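Probable oxidoreductase (Mycobacterium abscessus, PDB 4EYE) is probably an oxidoreductase of the quinone oxidoreductase (zeta-crystallin) type within the medium-chain dehydrogenase/reductase superfamily. Local coordinates at residues A139-Y151 with G171-M183. Residues are numbered along the deposited sequence; the frame is centred on the assembly and turned at random.
Sequences ALIANYHTMYFAY and GIGTAAIQIAKGM
Asn-143 meets the first turn of helix 171-182. Asn-143 ND2 lies 3.2 Å from Gly-171 CA, and a water that accepts from ND2 donates to Gly-171 O. The OD1 branch rests against Ile-172 CD1. Tyr-144 lays one ring face on Ala-175, whose CB sits 3.4 Å from the ring centroid, almost on the ring normal. Tyr-144 OH donates to Gln-178 OE1 at 2.6 Å, with ring and amide planes 71° apart. Gln-178 NE2 is held by Arg-310 O, so both ends of the amide are fixed. Met-147 is a knob among Ile-172, Ala-175, Ala-176 and Ile-179. Bends at chi2 and chi3 bring Met-147 CE to 3.8 Å from Ala-176 CB. Tyr-148 takes Met-183 CE over one ring face. Tyr-151 OH donates to Ala-176 O at 2.6 Å, from above the carbonyl plane; Ala-180 N reaches the same oxygen from the opposite face. Ile-179 CG2 meets the edge of the Tyr-151 ring, 3.5 Å from Tyr-151 CD2. The axes of 143-151 and 171-182 approach to 8.6 Å, with a crossing angle of -52°. Helix 143-154 precedes strand 162-165 and packs on helix 171-182, the first helix after that strand in the Rossmann-type domain of the medium-chain dehydrogenase/reductase fold.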
loop_
_atom_site.group_PDB
_atom_site.type_symbol
_atom_site.label_atom_id
_atom_site.label_comp_id
_atom_site.label_asym_id
_atom_site.label_seq_id
_atom_site.Cartn_x
_atom_site.Cartn_y
_atom_site.Cartn_z
ATOM N N ALA A 139 2.262 -2.130 -7.149
ATOM C CA ALA A 139 1.849 -2.652 -5.882
ATOM C C ALA A 139 2.820 -2.272 -4.746
ATOM O O ALA A 139 2.395 -2.087 -3.620
ATOM C CB ALA A 139 1.683 -4.169 -5.941
ATOM N N LEU A 140 4.105 -2.159 -5.074
ATOM C CA LEU A 140 5.129 -1.692 -4.153
ATOM C C LEU A 140 4.870 -0.290 -3.619
ATOM O O LEU A 140 5.254 0.029 -2.504
ATOM C CB LEU A 140 6.520 -1.642 -4.808
ATOM C CG LEU A 140 7.330 -2.886 -5.087
ATOM C CD1 LEU A 140 8.692 -2.527 -5.726
ATOM C CD2 LEU A 140 7.523 -3.769 -3.838
ATOM N N ILE A 141 4.217 0.574 -4.388
ATOM C CA ILE A 141 4.328 2.013 -4.143
ATOM C C ILE A 141 3.839 2.544 -2.797
ATOM O O ILE A 141 4.643 3.040 -2.020
ATOM C CB ILE A 141 3.759 2.856 -5.295
ATOM C CG1 ILE A 141 4.533 2.585 -6.568
ATOM C CG2 ILE A 141 3.827 4.341 -4.951
ATOM C CD1 ILE A 141 3.932 3.199 -7.821
ATOM N N ALA A 142 2.545 2.489 -2.521
ATOM C CA ALA A 142 2.039 2.915 -1.204
ATOM C C ALA A 142 2.302 1.834 -0.167
ATOM O O ALA A 142 2.943 2.128 0.877
ATOM C CB ALA A 142 0.562 3.283 -1.231
ATOM N N ASN A 143 1.882 0.606 -0.444
ATOM C CA ASN A 143 1.874 -0.387 0.610
ATOM C C ASN A 143 3.253 -0.880 1.115
ATOM O O ASN A 143 3.451 -1.048 2.330
ATOM C CB ASN A 143 0.976 -1.596 0.275
ATOM C CG ASN A 143 -0.497 -1.202 0.023
ATOM O OD1 ASN A 143 -0.919 -0.131 0.422
ATOM N ND2 ASN A 143 -1.267 -2.083 -0.665
ATOM N N TYR A 144 4.191 -1.090 0.202
ATOM C CA TYR A 144 5.493 -1.672 0.554
ATOM C C TYR A 144 6.437 -0.644 1.129
ATOM O O TYR A 144 7.194 -0.971 2.075
ATOM C CB TYR A 144 6.089 -2.501 -0.626
ATOM C CG TYR A 144 5.310 -3.812 -0.848
ATOM C CD1 TYR A 144 3.999 -3.810 -1.354
ATOM C CD2 TYR A 144 5.853 -5.039 -0.495
ATOM C CE1 TYR A 144 3.290 -4.967 -1.546
ATOM C CE2 TYR A 144 5.134 -6.213 -0.658
ATOM C CZ TYR A 144 3.864 -6.190 -1.208
ATOM O OH TYR A 144 3.152 -7.388 -1.349
ATOM N N HIS A 145 6.427 0.584 0.595
ATOM C CA HIS A 145 7.252 1.632 1.170
ATOM C C HIS A 145 6.777 1.989 2.541
ATOM O O HIS A 145 7.587 2.224 3.414
ATOM C CB HIS A 145 7.274 2.912 0.295
ATOM C CG HIS A 145 8.171 2.809 -0.868
ATOM N ND1 HIS A 145 9.429 3.277 -0.853
ATOM C CD2 HIS A 145 7.985 2.216 -2.122
ATOM C CE1 HIS A 145 10.004 2.989 -2.014
ATOM N NE2 HIS A 145 9.124 2.347 -2.781
ATOM N N THR A 146 5.456 2.012 2.750
ATOM C CA THR A 146 4.896 2.250 4.069
ATOM C C THR A 146 5.375 1.209 5.095
ATOM O O THR A 146 5.809 1.563 6.187
ATOM C CB THR A 146 3.357 2.254 4.039
ATOM O OG1 THR A 146 2.913 3.288 3.175
ATOM C CG2 THR A 146 2.775 2.482 5.425
ATOM N N MET A 147 5.296 -0.057 4.714
ATOM C CA MET A 147 5.652 -1.147 5.602
ATOM C C MET A 147 7.164 -1.310 5.775
ATOM O O MET A 147 7.590 -1.619 6.878
ATOM C CB MET A 147 4.933 -2.461 5.240
ATOM C CG MET A 147 3.417 -2.482 5.569
ATOM S SD MET A 147 3.024 -1.956 7.285
ATOM C CE MET A 147 4.125 -3.005 8.238
ATOM N N TYR A 148 7.972 -0.983 4.759
ATOM C CA TYR A 148 9.438 -0.954 4.933
ATOM C C TYR A 148 9.797 0.095 5.994
ATOM O O TYR A 148 10.519 -0.196 6.950
ATOM C CB TYR A 148 10.202 -0.656 3.645
ATOM C CG TYR A 148 11.670 -0.979 3.782
ATOM C CD1 TYR A 148 12.157 -2.228 3.403
ATOM C CD2 TYR A 148 12.549 -0.073 4.323
ATOM C CE1 TYR A 148 13.484 -2.567 3.559
ATOM C CE2 TYR A 148 13.889 -0.398 4.499
ATOM C CZ TYR A 148 14.343 -1.657 4.081
ATOM O OH TYR A 148 15.652 -1.980 4.240
ATOM N N PHE A 149 9.311 1.309 5.792
ATOM C CA PHE A 149 9.426 2.373 6.777
ATOM C C PHE A 149 8.936 1.977 8.172
ATOM O O PHE A 149 9.642 2.189 9.141
ATOM C CB PHE A 149 8.636 3.575 6.275
ATOM C CG PHE A 149 8.412 4.648 7.301
ATOM C CD1 PHE A 149 9.474 5.450 7.749
ATOM C CD2 PHE A 149 7.140 4.925 7.745
ATOM C CE1 PHE A 149 9.252 6.485 8.642
ATOM C CE2 PHE A 149 6.912 5.963 8.662
ATOM C CZ PHE A 149 7.964 6.742 9.098
ATOM N N ALA A 150 7.736 1.399 8.262
ATOM C CA ALA A 150 7.182 0.969 9.553
ATOM C C ALA A 150 8.111 0.016 10.270
ATOM O O ALA A 150 8.333 0.125 11.491
ATOM C CB ALA A 150 5.805 0.266 9.380
ATOM N N TYR A 151 8.592 -0.968 9.532
ATOM C CA TYR A 151 9.491 -1.972 10.112
ATOM C C TYR A 151 10.914 -1.481 10.378
ATOM O O TYR A 151 11.465 -1.634 11.502
ATOM C CB TYR A 151 9.556 -3.175 9.188
ATOM C CG TYR A 151 8.344 -4.072 9.212
ATOM C CD1 TYR A 151 7.612 -4.274 10.359
ATOM C CD2 TYR A 151 7.965 -4.772 8.064
ATOM C CE1 TYR A 151 6.531 -5.155 10.376
ATOM C CE2 TYR A 151 6.881 -5.610 8.067
ATOM C CZ TYR A 151 6.168 -5.823 9.195
ATOM O OH TYR A 151 5.112 -6.742 9.154
ATOM N N GLY A 171 -4.231 -4.828 1.447
ATOM C CA GLY A 171 -3.009 -4.361 0.759
ATOM C C GLY A 171 -1.848 -4.197 1.724
ATOM O O GLY A 171 -0.771 -4.738 1.544
ATOM N N ILE A 172 -2.112 -3.481 2.804
ATOM C CA ILE A 172 -1.110 -3.225 3.790
ATOM C C ILE A 172 -0.689 -4.498 4.498
ATOM O O ILE A 172 0.484 -4.769 4.638
ATOM C CB ILE A 172 -1.603 -2.182 4.798
ATOM C CG1 ILE A 172 -1.694 -0.840 4.101
ATOM C CG2 ILE A 172 -0.596 -2.127 5.955
ATOM C CD1 ILE A 172 -0.306 -0.189 3.983
ATOM N N GLY A 173 -1.669 -5.307 4.890
ATOM C CA GLY A 173 -1.394 -6.583 5.525
ATOM C C GLY A 173 -0.487 -7.492 4.716
ATOM O O GLY A 173 0.422 -8.088 5.262
ATOM N N THR A 174 -0.750 -7.607 3.404
ATOM C CA THR A 174 0.046 -8.432 2.522
ATOM C C THR A 174 1.509 -7.981 2.434
ATOM O O THR A 174 2.429 -8.811 2.583
ATOM C CB THR A 174 -0.573 -8.432 1.098
ATOM O OG1 THR A 174 -1.900 -8.966 1.209
ATOM C CG2 THR A 174 0.241 -9.280 0.137
ATOM N N ALA A 175 1.705 -6.668 2.248
ATOM C CA ALA A 175 3.032 -6.096 2.315
ATOM C C ALA A 175 3.676 -6.349 3.688
ATOM O O ALA A 175 4.864 -6.645 3.800
ATOM C CB ALA A 175 3.000 -4.589 1.987
ATOM N N ALA A 176 2.869 -6.264 4.722
ATOM C CA ALA A 176 3.373 -6.431 6.121
ATOM C C ALA A 176 3.876 -7.866 6.333
ATOM O O ALA A 176 4.943 -8.066 6.927
ATOM C CB ALA A 176 2.258 -6.084 7.110
ATOM N N ILE A 177 3.184 -8.838 5.726
ATOM C CA ILE A 177 3.619 -10.223 5.762
ATOM C C ILE A 177 4.926 -10.427 4.976
ATOM O O ILE A 177 5.884 -11.015 5.498
ATOM C CB ILE A 177 2.566 -11.205 5.170
ATOM C CG1 ILE A 177 1.285 -11.181 6.018
ATOM C CG2 ILE A 177 3.088 -12.665 5.173
ATOM C CD1 ILE A 177 0.136 -11.924 5.375
ATOM N N GLN A 178 4.942 -10.008 3.711
ATOM C CA GLN A 178 6.044 -10.383 2.840
ATOM C C GLN A 178 7.315 -9.673 3.287
ATOM O O GLN A 178 8.391 -10.275 3.298
ATOM C CB GLN A 178 5.750 -10.020 1.382
ATOM C CG GLN A 178 4.645 -10.828 0.734
ATOM C CD GLN A 178 4.675 -10.651 -0.760
ATOM O OE1 GLN A 178 4.594 -9.507 -1.269
ATOM N NE2 GLN A 178 4.850 -11.731 -1.475
ATOM N N ILE A 179 7.201 -8.422 3.693
ATOM C CA ILE A 179 8.363 -7.713 4.170
ATOM C C ILE A 179 8.917 -8.286 5.503
ATOM O O ILE A 179 10.127 -8.373 5.681
ATOM C CB ILE A 179 8.142 -6.209 4.284
ATOM C CG1 ILE A 179 7.860 -5.626 2.882
ATOM C CG2 ILE A 179 9.380 -5.546 4.947
ATOM C CD1 ILE A 179 7.421 -4.183 2.825
ATOM N N ALA A 180 8.036 -8.617 6.428
ATOM C CA ALA A 180 8.452 -9.216 7.707
ATOM C C ALA A 180 9.190 -10.550 7.446
ATOM O O ALA A 180 10.264 -10.800 8.017
ATOM C CB ALA A 180 7.240 -9.440 8.613
ATOM N N LYS A 181 8.643 -11.370 6.559
ATOM C CA LYS A 181 9.275 -12.663 6.216
ATOM C C LYS A 181 10.612 -12.386 5.559
ATOM O O LYS A 181 11.619 -13.003 5.894
ATOM C CB LYS A 181 8.388 -13.507 5.297
ATOM C CG LYS A 181 7.141 -14.070 5.937
ATOM C CD LYS A 181 7.402 -14.887 7.199
ATOM C CE LYS A 181 8.183 -16.177 6.960
ATOM N NZ LYS A 181 8.692 -16.671 8.288
ATOM N N GLY A 182 10.623 -11.386 4.681
ATOM C CA GLY A 182 11.842 -10.955 4.029
ATOM C C GLY A 182 12.917 -10.513 5.006
ATOM O O GLY A 182 14.091 -10.697 4.738
ATOM N N MET A 183 12.503 -9.913 6.127
ATOM C CA MET A 183 13.442 -9.452 7.139
ATOM C C MET A 183 13.789 -10.510 8.200
ATOM O O MET A 183 14.386 -10.193 9.224
ATOM C CB MET A 183 12.917 -8.192 7.818
ATOM C CG MET A 183 12.902 -6.984 6.905
ATOM S SD MET A 183 12.162 -5.559 7.704
ATOM C CE MET A 183 12.671 -4.288 6.563
HETATM O O HOH W 1 -0.396 -4.836 -1.342
#